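Local coordinates for protein uracil-dna glycosylase (Deinococcus radiodurans, PDB 4UQM) that is an alpha/beta protein of the uracil-DNA glycosylase superfamily, built round a four-stranded parallel sheet and bound here to DNA, at residues Gln82-His86 against Val147-Asn153; Ile56-Ala60 against His86-His92; Asn142-Thr146 against Trp160-Thr164; His92-Phe96 against Leu139-Ala143. The protein carries 1 engineered substitution. All coordinates share one frame; numbering follows the deposited sequence.

Contact 1. Residues Gln82-His86 against Val147-Asn153; sequences QDPYH and VRAAQAN. Engineered in segment 147-153: A150 (natural residue Gly). With nucleotides of chain B.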
loop_
_atom_site.group_PDB
_atom_site.type_symbol
_atom_site.label_atom_id
_atom_site.label_comp_id
_atom_site.label_asym_id
_atom_site.label_seq_id
_atom_site.Cartn_x
_atom_site.Cartn_y
_atom_site.Cartn_z
ATOM N N GLN A 82 1.753 -2.693 6.643
ATOM C CA GLN A 82 2.856 -3.504 7.109
ATOM C C GLN A 82 3.325 -4.548 6.094
ATOM O O GLN A 82 4.488 -4.533 5.636
ATOM C CB GLN A 82 2.450 -4.127 8.461
ATOM C CG GLN A 82 3.499 -5.086 9.032
ATOM C CD GLN A 82 3.063 -5.723 10.315
ATOM O OE1 GLN A 82 3.082 -5.077 11.369
ATOM N NE2 GLN A 82 2.703 -6.993 10.250
ATOM N N ASP A 83 2.436 -5.478 5.800
ATOM C CA ASP A 83 2.737 -6.583 4.901
ATOM C C ASP A 83 1.406 -7.152 4.453
ATOM O O ASP A 83 0.337 -6.764 4.959
ATOM C CB ASP A 83 3.685 -7.640 5.559
ATOM C CG ASP A 83 3.056 -8.462 6.661
ATOM O OD1 ASP A 83 2.271 -7.984 7.484
ATOM O OD2 ASP A 83 3.357 -9.696 6.702
ATOM N N PRO A 84 1.393 -8.011 3.439
ATOM C CA PRO A 84 0.118 -8.430 2.877
ATOM C C PRO A 84 -0.708 -9.266 3.818
ATOM O O PRO A 84 -0.185 -9.937 4.747
ATOM C CB PRO A 84 0.507 -9.258 1.653
ATOM C CG PRO A 84 1.882 -8.811 1.313
ATOM C CD PRO A 84 2.521 -8.520 2.654
ATOM N N TYR A 85 -2.012 -9.345 3.578
ATOM C CA TYR A 85 -2.832 -10.305 4.313
ATOM C C TYR A 85 -2.224 -11.725 4.119
ATOM O O TYR A 85 -1.714 -12.056 3.026
ATOM C CB TYR A 85 -4.234 -10.428 3.715
ATOM C CG TYR A 85 -5.135 -9.250 3.914
ATOM C CD1 TYR A 85 -5.473 -8.788 5.183
ATOM C CD2 TYR A 85 -5.657 -8.576 2.798
ATOM C CE1 TYR A 85 -6.348 -7.700 5.342
ATOM C CE2 TYR A 85 -6.559 -7.548 2.951
ATOM C CZ TYR A 85 -6.869 -7.090 4.230
ATOM O OH TYR A 85 -7.739 -6.008 4.462
ATOM N N HIS A 86 -2.324 -12.561 5.135
ATOM C CA HIS A 86 -1.582 -13.815 5.180
ATOM C C HIS A 86 -2.478 -15.021 5.222
ATOM O O HIS A 86 -2.017 -16.154 5.523
ATOM C CB HIS A 86 -0.574 -13.824 6.339
ATOM C CG HIS A 86 -1.175 -13.700 7.699
ATOM N ND1 HIS A 86 -0.965 -12.578 8.455
ATOM C CD2 HIS A 86 -2.067 -14.459 8.378
ATOM C CE1 HIS A 86 -1.655 -12.671 9.577
ATOM N NE2 HIS A 86 -2.340 -13.796 9.563
ATOM N N VAL A 147 4.414 -12.428 2.176
ATOM C CA VAL A 147 4.298 -12.997 3.516
ATOM C C VAL A 147 4.077 -14.488 3.419
ATOM O O VAL A 147 3.487 -14.989 2.469
ATOM C CB VAL A 147 3.134 -12.325 4.263
ATOM C CG1 VAL A 147 1.783 -12.595 3.600
ATOM C CG2 VAL A 147 3.109 -12.723 5.731
ATOM N N ARG A 148 4.623 -15.224 4.366
ATOM C CA ARG A 148 4.329 -16.659 4.489
ATOM C C ARG A 148 2.944 -16.855 5.103
ATOM O O ARG A 148 2.543 -16.124 6.044
ATOM C CB ARG A 148 5.409 -17.318 5.361
ATOM C CG ARG A 148 5.499 -18.810 5.292
ATOM C CD ARG A 148 6.596 -19.281 6.238
ATOM N NE ARG A 148 7.955 -18.687 6.086
ATOM C CZ ARG A 148 8.934 -18.771 6.973
ATOM N NH1 ARG A 148 8.789 -19.429 8.108
ATOM N NH2 ARG A 148 10.086 -18.226 6.747
ATOM N N ALA A 149 2.192 -17.816 4.575
ATOM C CA ALA A 149 0.884 -18.119 5.101
ATOM C C ALA A 149 0.849 -18.242 6.595
ATOM O O ALA A 149 1.723 -18.853 7.190
ATOM C CB ALA A 149 0.339 -19.394 4.455
ATOM N N ALA A 150 -0.174 -17.663 7.196
ATOM C CA ALA A 150 -0.402 -17.694 8.626
ATOM C C ALA A 150 0.559 -16.982 9.536
ATOM O O ALA A 150 0.347 -17.044 10.758
ATOM C CB ALA A 150 -0.615 -19.129 9.116
ATOM N N GLN A 151 1.547 -16.246 8.994
ATOM C CA GLN A 151 2.634 -15.708 9.799
ATOM C C GLN A 151 2.912 -14.213 9.476
ATOM O O GLN A 151 3.701 -13.890 8.579
ATOM C CB GLN A 151 3.871 -16.559 9.539
ATOM C CG GLN A 151 3.768 -18.001 9.982
ATOM C CD GLN A 151 4.900 -18.931 9.475
ATOM O OE1 GLN A 151 6.084 -18.544 9.487
ATOM N NE2 GLN A 151 4.543 -20.172 9.080
ATOM N N ALA A 152 2.223 -13.297 10.167
ATOM C CA ALA A 152 2.411 -11.897 9.906
ATOM C C ALA A 152 3.855 -11.455 10.059
ATOM O O ALA A 152 4.546 -11.811 11.013
ATOM C CB ALA A 152 1.513 -11.051 10.797
ATOM N N ASN A 153 4.281 -10.645 9.106
ATOM C CA ASN A 153 5.618 -10.036 9.070
ATOM C C ASN A 153 6.747 -11.069 8.958
ATOM O O ASN A 153 7.890 -10.780 9.240
ATOM C CB ASN A 153 5.861 -9.105 10.268
ATOM C CG ASN A 153 6.230 -7.727 9.851
ATOM O OD1 ASN A 153 6.072 -7.364 8.704
ATOM N ND2 ASN A 153 6.710 -6.927 10.782
ATOM P P DA B 8 -5.410 -15.371 11.114
ATOM O OP1 DA B 8 -5.946 -16.529 10.356
ATOM O OP2 DA B 8 -3.951 -15.098 11.257
ATOM O "O5'" DA B 8 -6.212 -14.024 10.825
ATOM C "C5'" DA B 8 -5.627 -12.810 11.284
ATOM C "C4'" DA B 8 -6.661 -11.715 11.382
ATOM O "O4'" DA B 8 -7.438 -11.868 12.593
ATOM C "C3'" DA B 8 -6.021 -10.336 11.458
ATOM O "O3'" DA B 8 -6.792 -9.362 10.769
ATOM C "C2'" DA B 8 -6.015 -10.005 12.932
ATOM C "C1'" DA B 8 -7.191 -10.792 13.486
ATOM N N9 DA B 8 -6.927 -11.348 14.814
ATOM C C8 DA B 8 -7.759 -11.301 15.907
ATOM N N7 DA B 8 -7.240 -11.832 16.986
ATOM C C5 DA B 8 -5.975 -12.238 16.586
ATOM C C6 DA B 8 -4.915 -12.852 17.278
ATOM N N6 DA B 8 -4.978 -13.204 18.567
ATOM N N1 DA B 8 -3.788 -13.131 16.586
ATOM C C2 DA B 8 -3.720 -12.763 15.298
ATOM N N3 DA B 8 -4.645 -12.172 14.543
ATOM C C4 DA B 8 -5.761 -11.930 15.255
HETATM O O HOH W 1 6.631 -4.875 7.575
#
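The H86 imidazole, set against residues 150-152 with CG between its backbone N and C (chi1 62°), carries Q151 N over one face, offset toward the rim (H86 CG to Q151 N 3.9 Å), while its edge meets the DNA in plane: NE2 donates to OP2 of DA8 of chain B at 2.7 Å. The Q82 and N153 amides stack with planes 22° apart, Q82 CG lying 3.5 Å from N153 OD1, and a water donates to both Q82 O and N153 OD1. D83 is gripped at both oxygens, each from above the carboxylate plane. N153 N gives a 2.7 Å bond to D83 OD2, and Q82 NE2 a 3.0 Å bond to D83 OD1; V147 CG2 presses on D83 OD2 (3.2 Å). The type II turn from R148 to Q151 closes on H86, whose O accepts a nearly straight bond from N of the engineered A150 (2.9 Å, 177°). QDPYH, following strand 77-81 directly, is the signature loop of the uracil-DNA glycosylase family, and its histidine holds a DNA phosphate.

Contact 2. Residues Ile56-Ala60 against His86-His92; sequences IYPPA and HGPNQAH. With nucleotides of chain B.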
loop_
_atom_site.group_PDB
_atom_site.type_symbol
_atom_site.label_atom_id
_atom_site.label_comp_id
_atom_site.label_asym_id
_atom_site.label_seq_id
_atom_site.Cartn_x
_atom_site.Cartn_y
_atom_site.Cartn_z
ATOM N N ILE A 56 3.176 -18.826 -0.061
ATOM C CA ILE A 56 3.528 -17.398 0.053
ATOM C C ILE A 56 2.446 -16.550 -0.648
ATOM O O ILE A 56 2.054 -16.838 -1.750
ATOM C CB ILE A 56 4.922 -17.079 -0.586
ATOM C CG1 ILE A 56 6.007 -17.987 0.013
ATOM C CG2 ILE A 56 5.298 -15.627 -0.540
ATOM C CD1 ILE A 56 6.137 -17.888 1.528
ATOM N N TYR A 57 2.042 -15.449 0.003
ATOM C CA TYR A 57 1.044 -14.553 -0.504
ATOM C C TYR A 57 1.650 -13.161 -0.722
ATOM O O TYR A 57 2.612 -12.783 -0.073
ATOM C CB TYR A 57 -0.100 -14.436 0.502
ATOM C CG TYR A 57 -0.816 -15.732 0.793
ATOM C CD1 TYR A 57 -1.314 -16.554 -0.207
ATOM C CD2 TYR A 57 -0.974 -16.157 2.111
ATOM C CE1 TYR A 57 -1.991 -17.726 0.109
ATOM C CE2 TYR A 57 -1.663 -17.306 2.425
ATOM C CZ TYR A 57 -2.157 -18.097 1.427
ATOM O OH TYR A 57 -2.823 -19.272 1.734
ATOM N N PRO A 58 1.082 -12.379 -1.661
ATOM C CA PRO A 58 0.089 -12.799 -2.638
ATOM C C PRO A 58 0.747 -13.690 -3.705
ATOM O O PRO A 58 1.945 -13.890 -3.693
ATOM C CB PRO A 58 -0.311 -11.470 -3.284
ATOM C CG PRO A 58 0.979 -10.679 -3.249
ATOM C CD PRO A 58 1.581 -11.035 -1.909
ATOM N N PRO A 59 -0.052 -14.214 -4.622
ATOM C CA PRO A 59 0.527 -14.939 -5.771
ATOM C C PRO A 59 1.572 -14.085 -6.478
ATOM O O PRO A 59 1.461 -12.827 -6.544
ATOM C CB PRO A 59 -0.688 -15.193 -6.667
ATOM C CG PRO A 59 -1.857 -15.238 -5.682
ATOM C CD PRO A 59 -1.519 -14.176 -4.707
ATOM N N ALA A 60 2.618 -14.742 -6.992
ATOM C CA ALA A 60 3.729 -13.992 -7.568
ATOM C C ALA A 60 3.288 -13.007 -8.684
ATOM O O ALA A 60 3.804 -11.895 -8.719
ATOM C CB ALA A 60 4.817 -14.933 -8.072
ATOM N N HIS A 86 -2.324 -12.561 5.135
ATOM C CA HIS A 86 -1.582 -13.815 5.180
ATOM C C HIS A 86 -2.478 -15.021 5.222
ATOM O O HIS A 86 -2.017 -16.154 5.523
ATOM C CB HIS A 86 -0.574 -13.824 6.339
ATOM C CG HIS A 86 -1.175 -13.700 7.699
ATOM N ND1 HIS A 86 -0.965 -12.578 8.455
ATOM C CD2 HIS A 86 -2.067 -14.459 8.378
ATOM C CE1 HIS A 86 -1.655 -12.671 9.577
ATOM N NE2 HIS A 86 -2.340 -13.796 9.563
ATOM N N GLY A 87 -3.743 -14.847 4.841
ATOM C CA GLY A 87 -4.664 -15.983 4.698
ATOM C C GLY A 87 -5.008 -16.280 3.232
ATOM O O GLY A 87 -4.744 -15.468 2.317
ATOM N N PRO A 88 -5.623 -17.441 2.971
ATOM C CA PRO A 88 -5.806 -17.803 1.577
ATOM C C PRO A 88 -6.775 -16.870 0.828
ATOM O O PRO A 88 -7.763 -16.455 1.394
ATOM C CB PRO A 88 -6.341 -19.243 1.647
ATOM C CG PRO A 88 -6.825 -19.422 3.044
ATOM C CD PRO A 88 -5.934 -18.555 3.878
ATOM N N ASN A 89 -6.433 -16.579 -0.415
ATOM C CA ASN A 89 -7.225 -15.776 -1.329
ATOM C C ASN A 89 -7.648 -14.442 -0.765
ATOM O O ASN A 89 -8.768 -13.998 -0.995
ATOM C CB ASN A 89 -8.345 -16.584 -1.945
ATOM C CG ASN A 89 -9.022 -15.903 -3.146
ATOM O OD1 ASN A 89 -8.462 -15.033 -3.835
ATOM N ND2 ASN A 89 -10.251 -16.199 -3.317
ATOM N N GLN A 90 -6.724 -13.823 -0.023
ATOM C CA GLN A 90 -6.935 -12.478 0.474
ATOM C C GLN A 90 -6.107 -11.470 -0.291
ATOM O O GLN A 90 -6.623 -10.654 -1.057
ATOM C CB GLN A 90 -6.672 -12.413 1.979
ATOM C CG GLN A 90 -7.648 -13.218 2.780
ATOM C CD GLN A 90 -7.393 -13.099 4.271
ATOM O OE1 GLN A 90 -6.243 -13.210 4.723
ATOM N NE2 GLN A 90 -8.428 -12.832 5.038
ATOM N N ALA A 91 -4.793 -11.489 -0.059
ATOM C CA ALA A 91 -3.915 -10.513 -0.700
ATOM C C ALA A 91 -3.790 -10.702 -2.204
ATOM O O ALA A 91 -3.554 -11.827 -2.696
ATOM C CB ALA A 91 -2.501 -10.500 -0.098
ATOM N N HIS A 92 -3.867 -9.597 -2.943
ATOM C CA HIS A 92 -3.548 -9.614 -4.391
ATOM C C HIS A 92 -2.809 -8.364 -4.831
ATOM O O HIS A 92 -2.836 -8.010 -6.028
ATOM C CB HIS A 92 -4.762 -9.907 -5.274
ATOM C CG HIS A 92 -5.324 -11.253 -5.021
ATOM N ND1 HIS A 92 -6.347 -11.416 -4.124
ATOM C CD2 HIS A 92 -4.963 -12.493 -5.421
ATOM C CE1 HIS A 92 -6.621 -12.694 -4.020
ATOM N NE2 HIS A 92 -5.814 -13.366 -4.802
ATOM P P DA B 8 -5.410 -15.371 11.114
ATOM O OP1 DA B 8 -5.946 -16.529 10.356
ATOM O OP2 DA B 8 -3.951 -15.098 11.257
ATOM O "O5'" DA B 8 -6.212 -14.024 10.825
ATOM C "C5'" DA B 8 -5.627 -12.810 11.284
ATOM C "C4'" DA B 8 -6.661 -11.715 11.382
ATOM O "O4'" DA B 8 -7.438 -11.868 12.593
ATOM C "C3'" DA B 8 -6.021 -10.336 11.458
ATOM O "O3'" DA B 8 -6.792 -9.362 10.769
ATOM C "C2'" DA B 8 -6.015 -10.005 12.932
ATOM C "C1'" DA B 8 -7.191 -10.792 13.486
ATOM N N9 DA B 8 -6.927 -11.348 14.814
ATOM C C8 DA B 8 -7.759 -11.301 15.907
ATOM N N7 DA B 8 -7.240 -11.832 16.986
ATOM C C5 DA B 8 -5.975 -12.238 16.586
ATOM C C6 DA B 8 -4.915 -12.852 17.278
ATOM N N6 DA B 8 -4.978 -13.204 18.567
ATOM N N1 DA B 8 -3.788 -13.131 16.586
ATOM C C2 DA B 8 -3.720 -12.763 15.298
ATOM N N3 DA B 8 -4.645 -12.172 14.543
ATOM C C4 DA B 8 -5.761 -11.930 15.255
#
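Y57 and P58 press against the loop of residues 86-92 in the tighter part of this contact, where backbone carbonyls do most of the touching. The Y57 ring, swung opposite its own carbonyl carbon (chi1 -61°), meets H86 O at its edge and near its plane, with Y57 CE2 3.3 Å from that oxygen. G87 O lies over one face, offset toward the rim, 3.6 Å from Y57 CE2. P58, which follows a cis peptide bond, sets its CB 3.3 Å from A91 O and 4.0 Å from A91 CB, where the two backbones are closest (P58 CA to A91 CA 5.0 Å). The outer side differs in exposure more than in distance. P88 is open to solvent yet still touches the phenol (P88 CA to Y57 OH 3.3 Å); the loose pair is P59 CD and H92 CD2, 3.9 Å apart, with the proline oblique to the imidazole. P58 O takes a hydrogen bond from R51 NH2 of helix 38-53. The two segments share no hydrogen bond, so cohesion rests on van der Waals packing, with the aromatic C-H edge toward H86 O consistent with a small electrostatic gain.

Contact 3. Residues Asn142-Thr146 against Trp160-Thr164; sequences NAVLT and WEHFT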
loop_
_atom_site.group_PDB
_atom_site.type_symbol
_atom_site.label_atom_id
_atom_site.label_comp_id
_atom_site.label_asym_id
_atom_site.label_seq_id
_atom_site.Cartn_x
_atom_site.Cartn_y
_atom_site.Cartn_z
ATOM N N ASN A 142 2.397 -1.829 0.810
ATOM C CA ASN A 142 2.851 -2.310 2.137
ATOM C C ASN A 142 4.361 -2.199 2.199
ATOM O O ASN A 142 5.024 -2.218 1.154
ATOM C CB ASN A 142 2.462 -3.784 2.303
ATOM C CG ASN A 142 0.996 -4.002 2.653
ATOM O OD1 ASN A 142 0.484 -3.412 3.592
ATOM N ND2 ASN A 142 0.323 -4.939 1.946
ATOM N N ALA A 143 4.894 -2.081 3.422
ATOM C CA ALA A 143 6.311 -1.991 3.582
ATOM C C ALA A 143 7.062 -3.216 3.067
ATOM O O ALA A 143 8.230 -3.088 2.598
ATOM C CB ALA A 143 6.669 -1.704 5.034
ATOM N N VAL A 144 6.425 -4.369 3.243
ATOM C CA VAL A 144 6.936 -5.666 2.819
ATOM C C VAL A 144 5.881 -6.218 1.890
ATOM O O VAL A 144 4.677 -6.117 2.192
ATOM C CB VAL A 144 7.173 -6.571 4.078
ATOM C CG1 VAL A 144 7.243 -8.052 3.773
ATOM C CG2 VAL A 144 8.384 -6.048 4.849
ATOM N N LEU A 145 6.290 -6.808 0.740
ATOM C CA LEU A 145 5.326 -7.137 -0.318
ATOM C C LEU A 145 4.975 -8.594 -0.485
ATOM O O LEU A 145 4.159 -8.969 -1.361
ATOM C CB LEU A 145 5.812 -6.540 -1.644
ATOM C CG LEU A 145 5.880 -4.993 -1.674
ATOM C CD1 LEU A 145 6.258 -4.588 -3.079
ATOM C CD2 LEU A 145 4.531 -4.337 -1.368
ATOM N N THR A 146 5.519 -9.439 0.410
ATOM C CA THR A 146 5.103 -10.856 0.462
ATOM C C THR A 146 5.051 -11.296 1.930
ATOM O O THR A 146 5.580 -10.606 2.825
ATOM C CB THR A 146 6.119 -11.753 -0.285
ATOM O OG1 THR A 146 7.443 -11.548 0.212
ATOM C CG2 THR A 146 6.085 -11.524 -1.800
ATOM N N TRP A 160 12.833 -6.444 1.245
ATOM C CA TRP A 160 11.766 -5.622 0.704
ATOM C C TRP A 160 11.861 -4.165 1.135
ATOM O O TRP A 160 11.446 -3.257 0.407
ATOM C CB TRP A 160 10.368 -6.135 1.125
ATOM C CG TRP A 160 9.837 -7.262 0.311
ATOM C CD1 TRP A 160 9.497 -8.531 0.746
ATOM C CD2 TRP A 160 9.575 -7.233 -1.081
ATOM N NE1 TRP A 160 9.022 -9.276 -0.320
ATOM C CE2 TRP A 160 9.076 -8.496 -1.447
ATOM C CE3 TRP A 160 9.717 -6.258 -2.077
ATOM C CZ2 TRP A 160 8.740 -8.796 -2.772
ATOM C CZ3 TRP A 160 9.381 -6.559 -3.390
ATOM C CH2 TRP A 160 8.889 -7.812 -3.712
ATOM N N GLU A 161 12.312 -3.944 2.367
ATOM C CA GLU A 161 12.342 -2.572 2.888
ATOM C C GLU A 161 13.215 -1.653 2.082
ATOM O O GLU A 161 12.859 -0.482 1.924
ATOM C CB GLU A 161 12.791 -2.556 4.354
ATOM C CG GLU A 161 11.806 -3.199 5.326
ATOM C CD GLU A 161 11.894 -4.713 5.477
ATOM O OE1 GLU A 161 12.653 -5.391 4.718
ATOM O OE2 GLU A 161 11.210 -5.234 6.413
ATOM N N HIS A 162 14.294 -2.166 1.489
ATOM C CA HIS A 162 15.104 -1.321 0.608
ATOM C C HIS A 162 14.302 -0.962 -0.644
ATOM O O HIS A 162 14.376 0.144 -1.144
ATOM C CB HIS A 162 16.360 -2.072 0.192
ATOM C CG HIS A 162 17.305 -2.336 1.304
ATOM N ND1 HIS A 162 17.806 -1.327 2.095
ATOM C CD2 HIS A 162 17.895 -3.478 1.719
ATOM C CE1 HIS A 162 18.652 -1.848 2.975
ATOM N NE2 HIS A 162 18.698 -3.159 2.786
ATOM N N PHE A 163 13.577 -1.927 -1.176
ATOM C CA PHE A 163 12.772 -1.682 -2.379
ATOM C C PHE A 163 11.630 -0.700 -2.086
ATOM O O PHE A 163 11.412 0.251 -2.859
ATOM C CB PHE A 163 12.205 -2.983 -2.900
ATOM C CG PHE A 163 11.341 -2.797 -4.125
ATOM C CD1 PHE A 163 11.932 -2.572 -5.360
ATOM C CD2 PHE A 163 9.950 -2.742 -4.012
ATOM C CE1 PHE A 163 11.135 -2.319 -6.473
ATOM C CE2 PHE A 163 9.155 -2.515 -5.117
ATOM C CZ PHE A 163 9.740 -2.334 -6.364
ATOM N N THR A 164 10.915 -0.892 -0.986
ATOM C CA THR A 164 9.844 0.050 -0.696
ATOM C C THR A 164 10.385 1.410 -0.233
ATOM O O THR A 164 9.729 2.425 -0.463
ATOM C CB THR A 164 8.774 -0.515 0.251
ATOM O OG1 THR A 164 9.384 -0.890 1.467
ATOM C CG2 THR A 164 8.082 -1.677 -0.393
#
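A143 and V144 pass alongside the first turn of helix 160-172, with A143 CA 5.9 Å from T164 CA and V144 CA 5.3 Å from W160 CA. The W160 indole is the main platform. L145 CB sits over the centre of its six-membered ring, 3.6 Å from the centroid and only 3° off the normal, a CH-pi contact; farther out, L145 CD1 packs on W160 CZ3 at 3.7 Å and also reaches the F163 ring obliquely. V144 CG1 comes to the indole obliquely, 3.8 Å from W160 CD1. At the edge of the indole, W160 NE1 donates to T146 OG1 (2.8 Å, 153°), an oxygen that H155 ND1 also hydrogen-bonds. One helical turn on, T164 OG1 donates to A143 O at 2.7 Å. The T164 hydroxyl lies between its own backbone N and carbonyl carbon (chi1 59°), turned toward the passing loop, and K190 NZ hydrogen-bonds T164 OG1 as well. E161, its chain bent at the second torsion, brings OE2 within 3.3 Å of V144 CG2, although the polar partner of that carboxylate oxygen is G157 N. In this buried contact the T146 and T164 hydroxyls each have two partners: two side-chain bonds tie residues 143 and 146 to the helix, and L145 covers the indole face.

Contact 4. Residues His92-Phe96 against Leu139-Ala143; sequences HGLSF and LLLNA
S95 supplies both direct hydrogen bonds to the strand. Its backbone N donates to L140 O almost straight (3.0 Å, 174°), yet arrives from well above the carbonyl plane. Its hydroxyl, standing between its own N and carbonyl carbon (chi1 67°), donates to L141 O at 3.0 Å, again from above that carbonyl's plane. Successive carbonyls are thus engaged by one residue. A water lies 2.9 Å from L140 O and 3.2 Å from G93 O and can donate to either, though other acceptors compete for its protons. Strand 138-142 is an outermost strand of the four-stranded parallel sheet; L139 and L141 pair with strand 77-81, and the segment 92-96 runs across the strand, the touching parts being 95° apart in direction. The apolar contact is L94 CB to L140 CD1, at 4.1 Å; separately, S95 CB rests on the N142 amide, 3.5 Å from N142 ND2. Beyond the serine, F96 turns to other aromatic partners, meeting W183 edge-to-face and the ring of H206 as well, and F96 O takes a hydrogen bond from Y85 OH.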
loop_
_atom_site.group_PDB
_atom_site.type_symbol
_atom_site.label_atom_id
_atom_site.label_comp_id
_atom_site.label_asym_id
_atom_site.label_seq_id
_atom_site.Cartn_x
_atom_site.Cartn_y
_atom_site.Cartn_z
ATOM N N HIS A 92 -3.867 -9.597 -2.943
ATOM C CA HIS A 92 -3.548 -9.614 -4.391
ATOM C C HIS A 92 -2.809 -8.364 -4.831
ATOM O O HIS A 92 -2.836 -8.010 -6.028
ATOM C CB HIS A 92 -4.762 -9.907 -5.274
ATOM C CG HIS A 92 -5.324 -11.253 -5.021
ATOM N ND1 HIS A 92 -6.347 -11.416 -4.124
ATOM C CD2 HIS A 92 -4.963 -12.493 -5.421
ATOM C CE1 HIS A 92 -6.621 -12.694 -4.020
ATOM N NE2 HIS A 92 -5.814 -13.366 -4.802
ATOM N N GLY A 93 -1.985 -7.822 -3.946
ATOM C CA GLY A 93 -1.038 -6.780 -4.320
ATOM C C GLY A 93 -1.520 -5.356 -4.156
ATOM O O GLY A 93 -0.738 -4.466 -4.267
ATOM N N LEU A 94 -2.790 -5.123 -3.850
ATOM C CA LEU A 94 -3.237 -3.770 -3.468
ATOM C C LEU A 94 -3.506 -3.865 -1.980
ATOM O O LEU A 94 -4.364 -4.609 -1.561
ATOM C CB LEU A 94 -4.553 -3.375 -4.172
ATOM C CG LEU A 94 -4.599 -3.245 -5.671
ATOM C CD1 LEU A 94 -5.977 -2.741 -6.066
ATOM C CD2 LEU A 94 -3.525 -2.314 -6.083
ATOM N N SER A 95 -2.712 -3.136 -1.185
ATOM C CA SER A 95 -2.816 -3.284 0.250
ATOM C C SER A 95 -4.237 -3.078 0.748
ATOM O O SER A 95 -4.947 -2.152 0.336
ATOM C CB SER A 95 -1.829 -2.402 0.990
ATOM O OG SER A 95 -2.094 -1.009 0.852
ATOM N N PHE A 96 -4.619 -3.952 1.676
ATOM C CA PHE A 96 -5.925 -3.968 2.331
ATOM C C PHE A 96 -7.089 -4.459 1.510
ATOM O O PHE A 96 -8.158 -4.736 2.081
ATOM C CB PHE A 96 -6.248 -2.622 2.972
ATOM C CG PHE A 96 -5.188 -2.187 3.954
ATOM C CD1 PHE A 96 -5.153 -2.793 5.223
ATOM C CD2 PHE A 96 -4.162 -1.314 3.643
ATOM C CE1 PHE A 96 -4.164 -2.507 6.120
ATOM C CE2 PHE A 96 -3.160 -1.029 4.568
ATOM C CZ PHE A 96 -3.153 -1.630 5.824
ATOM N N LEU A 139 -2.002 4.976 -4.072
ATOM C CA LEU A 139 -1.098 3.863 -4.175
ATOM C C LEU A 139 -1.238 3.034 -2.904
ATOM O O LEU A 139 -0.941 3.519 -1.822
ATOM C CB LEU A 139 0.335 4.369 -4.373
ATOM C CG LEU A 139 1.415 3.303 -4.543
ATOM C CD1 LEU A 139 1.281 2.548 -5.845
ATOM C CD2 LEU A 139 2.780 3.995 -4.581
ATOM N N LEU A 140 -1.686 1.799 -3.071
ATOM C CA LEU A 140 -1.970 0.915 -1.947
ATOM C C LEU A 140 -0.803 -0.035 -1.687
ATOM O O LEU A 140 -0.761 -1.156 -2.182
ATOM C CB LEU A 140 -3.301 0.192 -2.221
ATOM C CG LEU A 140 -4.534 1.114 -2.280
ATOM C CD1 LEU A 140 -5.687 0.357 -2.885
ATOM C CD2 LEU A 140 -4.876 1.511 -0.880
ATOM N N LEU A 141 0.136 0.448 -0.911
ATOM C CA LEU A 141 1.436 -0.207 -0.702
ATOM C C LEU A 141 1.486 -0.869 0.676
ATOM O O LEU A 141 0.772 -0.505 1.577
ATOM C CB LEU A 141 2.574 0.807 -0.862
ATOM C CG LEU A 141 3.966 0.350 -1.315
ATOM C CD1 LEU A 141 3.891 -0.344 -2.680
ATOM C CD2 LEU A 141 4.962 1.522 -1.326
ATOM N N ASN A 142 2.397 -1.829 0.810
ATOM C CA ASN A 142 2.851 -2.310 2.137
ATOM C C ASN A 142 4.361 -2.199 2.199
ATOM O O ASN A 142 5.024 -2.218 1.154
ATOM C CB ASN A 142 2.462 -3.784 2.303
ATOM C CG ASN A 142 0.996 -4.002 2.653
ATOM O OD1 ASN A 142 0.484 -3.412 3.592
ATOM N ND2 ASN A 142 0.323 -4.939 1.946
ATOM N N ALA A 143 4.894 -2.081 3.422
ATOM C CA ALA A 143 6.311 -1.991 3.582
ATOM C C ALA A 143 7.062 -3.216 3.067
ATOM O O ALA A 143 8.230 -3.088 2.598
ATOM C CB ALA A 143 6.669 -1.704 5.034
HETATM O O HOH W 2 1.279 -3.208 -2.184
#

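In the fold
Contacts 1, 2 and 4 draw on the loop that leaves strand 77-81 and runs to helix 106-118; H86 belongs to contacts 1 and 2, H92 to contacts 2 and 4. The centre of contact 4, on edge strand 138-142, lies about 3 Å from the centre of the chain. Contact 3 takes over at N142 and A143, joining the loop beyond that strand to helix 160-172. Contacts 1 and 2 are farther out, their centres about 8 Å apart, and their strands 147-148 and 56-57 pair in a small antiparallel sheet. Along the chain contact 1 crosses 2 and 3 and encloses 4. The phosphate-holding loop is thus held by 147-153, then 56-60, then at 92-96 by the central sheet's edge.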